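Local coordinates for protein protocadherin gamma-B3 (Homo sapiens, PDB 5K8R) that probably mediates calcium-dependent cell-cell adhesion through its extracellular cadherin repeats and may help establish and maintain specific neuronal connections in the brain, at residues N106-E111 with C194-R199; Q138-S143 with R160-V165. All blocks are in the same frame, centred on the assembly; numbering follows the deposited sequence.

Interaction 1: N106-E111 with C194-R199; sequences NITELE and CTTQIR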
ATOM      1  N   ASN A 106      24.693 -15.825  -6.364  1.00 42.71           N
ATOM      2  CA  ASN A 106      24.265 -16.554  -7.553  1.00 33.11           C
ATOM      3  C   ASN A 106      22.845 -16.176  -7.957  1.00 32.96           C
ATOM      4  O   ASN A 106      22.529 -16.119  -9.150  1.00 35.38           O
ATOM      5  CB  ASN A 106      24.372 -18.059  -7.310  1.00 37.19           C
ATOM      6  CG  ASN A 106      25.785 -18.496  -6.971  1.00 30.93           C
ATOM      7  OD1 ASN A 106      26.021 -19.119  -5.937  1.00 36.68           O
ATOM      8  ND2 ASN A 106      26.731 -18.169  -7.843  1.00 35.58           N
ATOM      9  N   ILE A 107      21.978 -15.917  -6.981  1.00 31.83           N
ATOM     10  CA  ILE A 107      20.591 -15.540  -7.227  1.00 33.17           C
ATOM     11  C   ILE A 107      20.320 -14.220  -6.519  1.00 34.85           C
ATOM     12  O   ILE A 107      20.641 -14.068  -5.335  1.00 43.45           O
ATOM     13  CB  ILE A 107      19.609 -16.625  -6.749  1.00 35.08           C
ATOM     14  CG1 ILE A 107      19.919 -17.966  -7.418  1.00 35.52           C
ATOM     15  CG2 ILE A 107      18.173 -16.211  -7.040  1.00 34.66           C
ATOM     16  CD1 ILE A 107      18.953 -19.069  -7.046  1.00 30.83           C
ATOM     17  N   THR A 108      19.728 -13.274  -7.242  1.00 37.15           N
ATOM     18  CA  THR A 108      19.368 -11.969  -6.705  1.00 36.89           C
ATOM     19  C   THR A 108      17.880 -11.734  -6.924  1.00 44.33           C
ATOM     20  O   THR A 108      17.378 -11.919  -8.036  1.00 50.88           O
ATOM     21  CB  THR A 108      20.177 -10.851  -7.373  1.00 38.55           C
ATOM     22  OG1 THR A 108      21.577 -11.071  -7.160  1.00 41.22           O
ATOM     23  CG2 THR A 108      19.786  -9.494  -6.802  1.00 36.69           C
ATOM     24  N   GLU A 109      17.180 -11.336  -5.865  1.00 41.40           N
ATOM     25  CA  GLU A 109      15.768 -11.001  -5.966  1.00 33.30           C
ATOM     26  C   GLU A 109      15.602  -9.503  -6.186  1.00 41.21           C
ATOM     27  O   GLU A 109      16.359  -8.694  -5.640  1.00 39.44           O
ATOM     28  CB  GLU A 109      15.008 -11.436  -4.712  1.00 43.79           C
ATOM     29  CG  GLU A 109      14.830 -12.939  -4.587  1.00 53.60           C
ATOM     30  CD  GLU A 109      13.899 -13.321  -3.455  1.00 62.79           C
ATOM     31  OE1 GLU A 109      13.575 -12.441  -2.630  1.00 68.64           O
ATOM     32  OE2 GLU A 109      13.487 -14.499  -3.393  1.00 70.87           O
ATOM     33  N   LEU A 110      14.622  -9.151  -6.974  1.00 48.12           N
ATOM     34  CA  LEU A 110      14.354  -7.789  -7.300  1.00 46.45           C
ATOM     35  C   LEU A 110      12.864  -7.552  -7.295  1.00 39.43           C
ATOM     36  O   LEU A 110      12.170  -8.127  -8.079  1.00 45.31           O
ATOM     37  CB  LEU A 110      14.892  -7.549  -8.693  1.00 44.34           C
ATOM     38  CG  LEU A 110      14.692  -6.209  -9.332  1.00 45.08           C
ATOM     39  CD1 LEU A 110      15.412  -5.172  -8.519  1.00 37.26           C
ATOM     40  CD2 LEU A 110      15.262  -6.246 -10.713  1.00 47.95           C
ATOM     41  N   GLU A 111      12.391  -6.696  -6.408  1.00 36.47           N
ATOM     42  CA  GLU A 111      10.973  -6.381  -6.294  1.00 33.65           C
ATOM     43  C   GLU A 111      10.642  -5.201  -7.199  1.00 42.97           C
ATOM     44  O   GLU A 111      11.231  -4.122  -7.064  1.00 54.32           O
ATOM     45  CB  GLU A 111      10.596  -6.068  -4.846  1.00 48.46           C
ATOM     46  CG  GLU A 111      10.766  -7.233  -3.887  1.00 51.50           C
ATOM     47  CD  GLU A 111       9.662  -7.296  -2.849  1.00 64.76           C
ATOM     48  OE1 GLU A 111       8.661  -6.563  -3.000  1.00 67.27           O
ATOM     49  OE2 GLU A 111       9.793  -8.079  -1.885  1.00 72.15           O
ATOM     50  N   CYS A 194      30.995 -15.412 -16.159  1.00 23.90           N
ATOM     51  CA  CYS A 194      30.249 -15.932 -15.021  1.00 29.34           C
ATOM     52  C   CYS A 194      28.787 -15.546 -15.184  1.00 31.84           C
ATOM     53  O   CYS A 194      28.448 -14.611 -15.913  1.00 33.62           O
ATOM     54  CB  CYS A 194      30.796 -15.408 -13.689  1.00 36.68           C
ATOM     55  SG  CYS A 194      30.525 -13.645 -13.423  1.00 59.05           S
ATOM     56  N   THR A 195      27.917 -16.279 -14.493  1.00 29.51           N
ATOM     57  CA  THR A 195      26.481 -16.087 -14.613  1.00 30.33           C
ATOM     58  C   THR A 195      25.853 -15.886 -13.242  1.00 36.04           C
ATOM     59  O   THR A 195      26.322 -16.423 -12.235  1.00 37.79           O
ATOM     60  CB  THR A 195      25.808 -17.278 -15.310  1.00 31.90           C
ATOM     61  OG1 THR A 195      26.157 -18.491 -14.632  1.00 53.09           O
ATOM     62  CG2 THR A 195      26.247 -17.366 -16.764  1.00 28.57           C
ATOM     63  N   THR A 196      24.782 -15.098 -13.223  1.00 38.30           N
ATOM     64  CA  THR A 196      23.959 -14.900 -12.041  1.00 27.56           C
ATOM     65  C   THR A 196      22.501 -14.889 -12.470  1.00 38.36           C
ATOM     66  O   THR A 196      22.175 -14.522 -13.602  1.00 26.95           O
ATOM     67  CB  THR A 196      24.311 -13.598 -11.303  1.00 31.88           C
ATOM     68  OG1 THR A 196      23.492 -13.470 -10.134  1.00 31.54           O
ATOM     69  CG2 THR A 196      24.092 -12.392 -12.206  1.00 30.51           C
ATOM     70  N   GLN A 197      21.625 -15.307 -11.564  1.00 37.08           N
ATOM     71  CA  GLN A 197      20.198 -15.384 -11.838  1.00 29.72           C
ATOM     72  C   GLN A 197      19.467 -14.281 -11.087  1.00 28.53           C
ATOM     73  O   GLN A 197      19.772 -13.999  -9.924  1.00 42.80           O
ATOM     74  CB  GLN A 197      19.637 -16.754 -11.449  1.00 31.53           C
ATOM     75  CG  GLN A 197      20.159 -17.892 -12.313  1.00 32.72           C
ATOM     76  CD  GLN A 197      19.598 -19.240 -11.907  1.00 50.28           C
ATOM     77  OE1 GLN A 197      19.016 -19.385 -10.833  1.00 55.45           O
ATOM     78  NE2 GLN A 197      19.768 -20.236 -12.770  1.00 64.25           N
ATOM     79  N   ILE A 198      18.507 -13.655 -11.760  1.00 27.77           N
ATOM     80  CA  ILE A 198      17.737 -12.549 -11.204  1.00 27.08           C
ATOM     81  C   ILE A 198      16.278 -12.979 -11.165  1.00 35.95           C
ATOM     82  O   ILE A 198      15.651 -13.163 -12.217  1.00 36.91           O
ATOM     83  CB  ILE A 198      17.907 -11.260 -12.017  1.00 32.95           C
ATOM     84  CG1 ILE A 198      19.388 -10.894 -12.133  1.00 24.72           C
ATOM     85  CG2 ILE A 198      17.121 -10.123 -11.381  1.00 33.26           C
ATOM     86  CD1 ILE A 198      19.652  -9.724 -13.053  1.00 41.70           C
ATOM     87  N   ARG A 199      15.737 -13.144  -9.961  1.00 41.14           N
ATOM     88  CA  ARG A 199      14.327 -13.476  -9.773  1.00 36.54           C
ATOM     89  C   ARG A 199      13.571 -12.176  -9.524  1.00 36.00           C
ATOM     90  O   ARG A 199      13.550 -11.659  -8.403  1.00 36.95           O
ATOM     91  CB  ARG A 199      14.137 -14.467  -8.630  1.00 31.25           C
ATOM     92  CG  ARG A 199      12.674 -14.742  -8.301  1.00 54.39           C
ATOM     93  CD  ARG A 199      12.494 -15.960  -7.402  1.00 68.97           C
ATOM     94  NE  ARG A 199      13.258 -15.865  -6.161  1.00 72.53           N
ATOM     95  CZ  ARG A 199      14.370 -16.549  -5.915  1.00 73.76           C
ATOM     96  NH1 ARG A 199      14.853 -17.384  -6.827  1.00 76.65           N
ATOM     97  NH2 ARG A 199      15.001 -16.401  -4.758  1.00 61.98           N
TER
HETATM   98  O   HOH W   1      23.157 -11.044  -9.336  1.00 55.76           O
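Ile107 through Glu109 pair with Gln197 through Arg199 as parallel strands, their short axes 26° apart, and Asn106, in the loop before, adds its carbonyl. Four backbone hydrogen bonds join them: Gln197 N to Asn106 O, Thr108 N to Gln197 O at 2.8 Å, Arg199 N to Thr108 O, and Leu110 N to Arg199 O at 3.1 Å, the last donor lying above the carbonyl plane. One salt bridge reinforces the pairing. Arg199 turns its guanidinium side-on to Glu109, giving OE2 two donors, NH2 at 2.8 Å and NE at 3.1 Å. The oxygen lies in the guanidinium plane and is approached on its anti side, the two flat groups standing 89° apart; a bend at chi3 (56°) turns NE out of the extended line of the Arg199 chain. Ile107 CG2 packs 3.5 Å from Arg199 NH1 on the same sheet face, while the Ile107 and Gln197 side chains run side by side. An alanine in place of Arg199 would probably leave the Glu109 carboxylate without its charge partner and Ile107 CG2 without its contact with the guanidinium. On the other face, a water 2.7 Å from Thr108 OG1 and 2.6 Å from Thr196 OG1 links the two hydroxyls, both also hydrogen-bonded to Gln105; Leu110 CB approaches Ile198 CG2. In this second cadherin repeat, strand 107-113 forms one edge of a mixed sheet within the chain; strand 193-203 is held from its other side by antiparallel strand 177-186, through backbone bonds of Thr196 with Leu182 and Ile198 with Leu180.

Interaction 2: Q138-S143 with R160-V165; sequences QQYYLS and RYPELV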
ATOM      1  N   GLN A 138      34.472  -5.661 -18.419  1.00 31.85           N
ATOM      2  CA  GLN A 138      33.380  -6.617 -18.509  1.00 26.78           C
ATOM      3  C   GLN A 138      32.417  -6.267 -19.637  1.00 27.32           C
ATOM      4  O   GLN A 138      32.297  -5.115 -20.061  1.00 32.08           O
ATOM      5  CB  GLN A 138      32.619  -6.694 -17.182  1.00 30.95           C
ATOM      6  CG  GLN A 138      33.476  -7.116 -16.002  1.00 24.65           C
ATOM      7  CD  GLN A 138      34.181  -8.437 -16.237  1.00 24.22           C
ATOM      8  OE1 GLN A 138      33.622  -9.357 -16.833  1.00 36.96           O
ATOM      9  NE2 GLN A 138      35.422  -8.533 -15.776  1.00 28.99           N
ATOM     10  N   GLN A 139      31.726  -7.297 -20.117  1.00 36.08           N
ATOM     11  CA  GLN A 139      30.669  -7.168 -21.111  1.00 28.62           C
ATOM     12  C   GLN A 139      29.488  -7.992 -20.624  1.00 21.36           C
ATOM     13  O   GLN A 139      29.632  -9.194 -20.374  1.00 37.89           O
ATOM     14  CB  GLN A 139      31.137  -7.644 -22.489  1.00 34.56           C
ATOM     15  CG  GLN A 139      30.296  -7.134 -23.643  1.00 46.33           C
ATOM     16  CD  GLN A 139      30.784  -5.801 -24.170  1.00 39.09           C
ATOM     17  OE1 GLN A 139      30.009  -5.010 -24.708  1.00 39.60           O
ATOM     18  NE2 GLN A 139      32.080  -5.547 -24.025  1.00 22.08           N
ATOM     19  N   TYR A 140      28.333  -7.353 -20.480  1.00 30.56           N
ATOM     20  CA  TYR A 140      27.167  -7.983 -19.878  1.00 28.30           C
ATOM     21  C   TYR A 140      26.143  -8.351 -20.943  1.00 25.85           C
ATOM     22  O   TYR A 140      25.922  -7.600 -21.897  1.00 38.10           O
ATOM     23  CB  TYR A 140      26.533  -7.061 -18.834  1.00 19.08           C
ATOM     24  CG  TYR A 140      27.458  -6.745 -17.682  1.00 21.52           C
ATOM     25  CD1 TYR A 140      27.536  -7.585 -16.579  1.00 26.93           C
ATOM     26  CD2 TYR A 140      28.261  -5.613 -17.702  1.00 19.86           C
ATOM     27  CE1 TYR A 140      28.385  -7.302 -15.525  1.00 21.24           C
ATOM     28  CE2 TYR A 140      29.113  -5.322 -16.654  1.00 30.27           C
ATOM     29  CZ  TYR A 140      29.171  -6.170 -15.568  1.00 27.45           C
ATOM     30  OH  TYR A 140      30.016  -5.885 -14.522  1.00 43.14           O
ATOM     31  N   TYR A 141      25.522  -9.516 -20.769  1.00 32.46           N
ATOM     32  CA  TYR A 141      24.505 -10.015 -21.683  1.00 32.44           C
ATOM     33  C   TYR A 141      23.349 -10.584 -20.877  1.00 29.21           C
ATOM     34  O   TYR A 141      23.566 -11.356 -19.938  1.00 36.16           O
ATOM     35  CB  TYR A 141      25.070 -11.094 -22.615  1.00 16.85           C
ATOM     36  CG  TYR A 141      26.261 -10.655 -23.434  1.00 34.71           C
ATOM     37  CD1 TYR A 141      26.092 -10.061 -24.677  1.00 35.63           C
ATOM     38  CD2 TYR A 141      27.556 -10.843 -22.967  1.00 36.26           C
ATOM     39  CE1 TYR A 141      27.178  -9.661 -25.431  1.00 32.45           C
ATOM     40  CE2 TYR A 141      28.649 -10.447 -23.714  1.00 33.04           C
ATOM     41  CZ  TYR A 141      28.455  -9.857 -24.946  1.00 32.52           C
ATOM     42  OH  TYR A 141      29.537  -9.461 -25.695  1.00 34.62           O
ATOM     43  N   LEU A 142      22.130 -10.204 -21.244  1.00 27.80           N
ATOM     44  CA  LEU A 142      20.923 -10.733 -20.624  1.00 23.28           C
ATOM     45  C   LEU A 142      20.276 -11.736 -21.568  1.00 21.55           C
ATOM     46  O   LEU A 142      20.134 -11.464 -22.766  1.00 33.65           O
ATOM     47  CB  LEU A 142      19.936  -9.614 -20.291  1.00 30.10           C
ATOM     48  CG  LEU A 142      18.651 -10.041 -19.578  1.00 26.56           C
ATOM     49  CD1 LEU A 142      18.925 -10.340 -18.112  1.00 28.58           C
ATOM     50  CD2 LEU A 142      17.566  -8.985 -19.724  1.00 18.90           C
ATOM     51  N   SER A 143      19.894 -12.889 -21.030  1.00 31.70           N
ATOM     52  CA  SER A 143      19.205 -13.881 -21.838  1.00 26.42           C
ATOM     53  C   SER A 143      17.864 -13.321 -22.308  1.00 25.47           C
ATOM     54  O   SER A 143      17.214 -12.571 -21.570  1.00 37.19           O
ATOM     55  CB  SER A 143      18.994 -15.169 -21.040  1.00 35.18           C
ATOM     56  OG  SER A 143      20.236 -15.719 -20.635  1.00 44.62           O
ATOM     57  N   ARG A 160      32.331  -0.802 -17.512  1.00 26.80           N
ATOM     58  CA  ARG A 160      30.953  -1.041 -17.912  1.00 20.54           C
ATOM     59  C   ARG A 160      30.100  -1.428 -16.709  1.00 27.05           C
ATOM     60  O   ARG A 160      30.584  -2.029 -15.747  1.00 28.18           O
ATOM     61  CB  ARG A 160      30.875  -2.147 -18.971  1.00 15.47           C
ATOM     62  CG  ARG A 160      31.376  -1.758 -20.360  1.00 15.67           C
ATOM     63  CD  ARG A 160      32.895  -1.726 -20.434  1.00 27.05           C
ATOM     64  NE  ARG A 160      33.374  -1.415 -21.777  1.00 34.91           N
ATOM     65  CZ  ARG A 160      33.740  -2.331 -22.667  1.00 37.24           C
ATOM     66  NH1 ARG A 160      34.165  -1.962 -23.867  1.00 49.41           N
ATOM     67  NH2 ARG A 160      33.684  -3.618 -22.353  1.00 20.16           N
ATOM     68  N   TYR A 161      28.816  -1.074 -16.777  1.00 26.55           N
ATOM     69  CA  TYR A 161      27.846  -1.504 -15.786  1.00 27.48           C
ATOM     70  C   TYR A 161      26.506  -1.713 -16.474  1.00 32.33           C
ATOM     71  O   TYR A 161      26.170  -0.966 -17.409  1.00 39.33           O
ATOM     72  CB  TYR A 161      27.702  -0.503 -14.631  1.00 34.92           C
ATOM     73  CG  TYR A 161      27.124   0.845 -15.007  1.00 32.46           C
ATOM     74  CD1 TYR A 161      25.769   1.107 -14.853  1.00 27.70           C
ATOM     75  CD2 TYR A 161      27.937   1.860 -15.492  1.00 33.02           C
ATOM     76  CE1 TYR A 161      25.238   2.339 -15.185  1.00 31.21           C
ATOM     77  CE2 TYR A 161      27.414   3.095 -15.827  1.00 39.06           C
ATOM     78  CZ  TYR A 161      26.065   3.329 -15.669  1.00 36.66           C
ATOM     79  OH  TYR A 161      25.540   4.556 -16.002  1.00 52.95           O
ATOM     80  N   PRO A 162      25.739  -2.724 -16.060  1.00 28.40           N
ATOM     81  CA  PRO A 162      24.465  -3.010 -16.726  1.00 30.84           C
ATOM     82  C   PRO A 162      23.264  -2.425 -16.000  1.00 38.62           C
ATOM     83  O   PRO A 162      23.328  -2.115 -14.806  1.00 36.74           O
ATOM     84  CB  PRO A 162      24.422  -4.541 -16.719  1.00 27.96           C
ATOM     85  CG  PRO A 162      25.094  -4.893 -15.418  1.00 25.82           C
ATOM     86  CD  PRO A 162      26.133  -3.814 -15.149  1.00 29.07           C
ATOM     87  N   GLU A 163      22.159  -2.277 -16.726  1.00 39.52           N
ATOM     88  CA  GLU A 163      20.889  -1.839 -16.168  1.00 34.05           C
ATOM     89  C   GLU A 163      19.768  -2.628 -16.824  1.00 30.94           C
ATOM     90  O   GLU A 163      19.773  -2.834 -18.042  1.00 25.95           O
ATOM     91  CB  GLU A 163      20.656  -0.336 -16.375  1.00 28.08           C
ATOM     92  CG  GLU A 163      21.508   0.563 -15.498  1.00 38.63           C
ATOM     93  CD  GLU A 163      21.221   2.036 -15.725  1.00 49.76           C
ATOM     94  OE1 GLU A 163      20.661   2.377 -16.788  1.00 48.52           O
ATOM     95  OE2 GLU A 163      21.551   2.852 -14.838  1.00 55.17           O
ATOM     96  N   LEU A 164      18.818  -3.074 -16.009  1.00 29.08           N
ATOM     97  CA  LEU A 164      17.652  -3.779 -16.514  1.00 29.31           C
ATOM     98  C   LEU A 164      16.609  -2.773 -16.981  1.00 23.36           C
ATOM     99  O   LEU A 164      16.361  -1.766 -16.315  1.00 27.43           O
ATOM    100  CB  LEU A 164      17.070  -4.682 -15.427  1.00 42.33           C
ATOM    101  CG  LEU A 164      16.120  -5.799 -15.854  1.00 43.35           C
ATOM    102  CD1 LEU A 164      16.852  -6.817 -16.716  1.00 29.45           C
ATOM    103  CD2 LEU A 164      15.511  -6.463 -14.630  1.00 43.75           C
ATOM    104  N   VAL A 165      16.004  -3.038 -18.135  1.00 25.44           N
ATOM    105  CA  VAL A 165      15.015  -2.133 -18.710  1.00 29.17           C
ATOM    106  C   VAL A 165      13.741  -2.913 -19.007  1.00 35.35           C
ATOM    107  O   VAL A 165      13.790  -4.052 -19.486  1.00 32.14           O
ATOM    108  CB  VAL A 165      15.549  -1.426 -19.978  1.00 31.14           C
ATOM    109  CG1 VAL A 165      15.964  -2.432 -21.036  1.00 29.49           C
ATOM    110  CG2 VAL A 165      14.514  -0.454 -20.531  1.00 32.17           C
TER
HETATM  111  O   HOH W   2      33.800  -3.169 -16.889  1.00 36.76           O
HETATM  112  O   HOH W   3      31.933  -4.302 -14.972  1.00 28.61           O
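Tyr140 and Leu142 meet Pro162 and Leu164 across two strands that run nearly parallel, 15° apart, with axes approaching to 6.8 Å. No backbone-to-backbone hydrogen bond joins the segments: they belong to the two facing sheets of the second cadherin repeat's beta sandwich. At one end a water bridges the backbones, accepting from Gln138 N and from Arg160 N at 2.9 Å. Arg160 is bent at chi2 (77°), and its NH2 donates to Gln138 O at 3.1 Å; the donor stands well above the carbonyl plane, whereas the oxygen lies near the guanidinium plane. The NE of the same arginine pairs with Glu154. Gln139 NE2 lies close to Arg160 NH2, but both are donors and form no bond. Farther in, the Pro162 ring lies over one face of Tyr140: CD sits 3.7 Å from the ring centroid, 14° off the normal, a CH-pi contact, while CG approaches the Tyr140 CG and CD1 atoms. The carbonyl O of Arg160 lies near the plane of the tyrosine ring, at its edge, 3.7 Å from CE2. A second water joins Tyr140 OH to Arg160 O, donating to the carbonyl at 2.8 Å; Ser126 and Ala127 also bind this hydroxyl. Beyond the proline, Leu142 CD2 touches Leu164 CD1 at 3.8 Å, the side chains crossing at about a right angle. The contact thus grades from polar to apolar along the strands: hydrogen bonds and water link the Gln138-Arg160 end, while the interior is closed by the proline-tyrosine CH-pi contact and leucine contact, which need no directional bond.

Both contacts lie in the second cadherin repeat, about 13 Å apart between centres, and bind the same sandwich in different ways. Interaction 1 joins adjacent strands within one sheet, through regular backbone bonds and, on its exposed face, a charge pair. Interaction 2 crosses between sheets, through buried Tyr140, Pro162 and Leu164, with water and the partly exposed Arg160 at one end. They share a sheet: 107-113 and 138-142 are its two outermost strands within the chain, with 193-203 and 177-186 between them, while 160-166 is the middle strand of the facing sheet. Leu110 CD2 touches Leu164 CD2 at 3.9 Å, linking the inner face of interaction 1 to the apolar end of interaction 2.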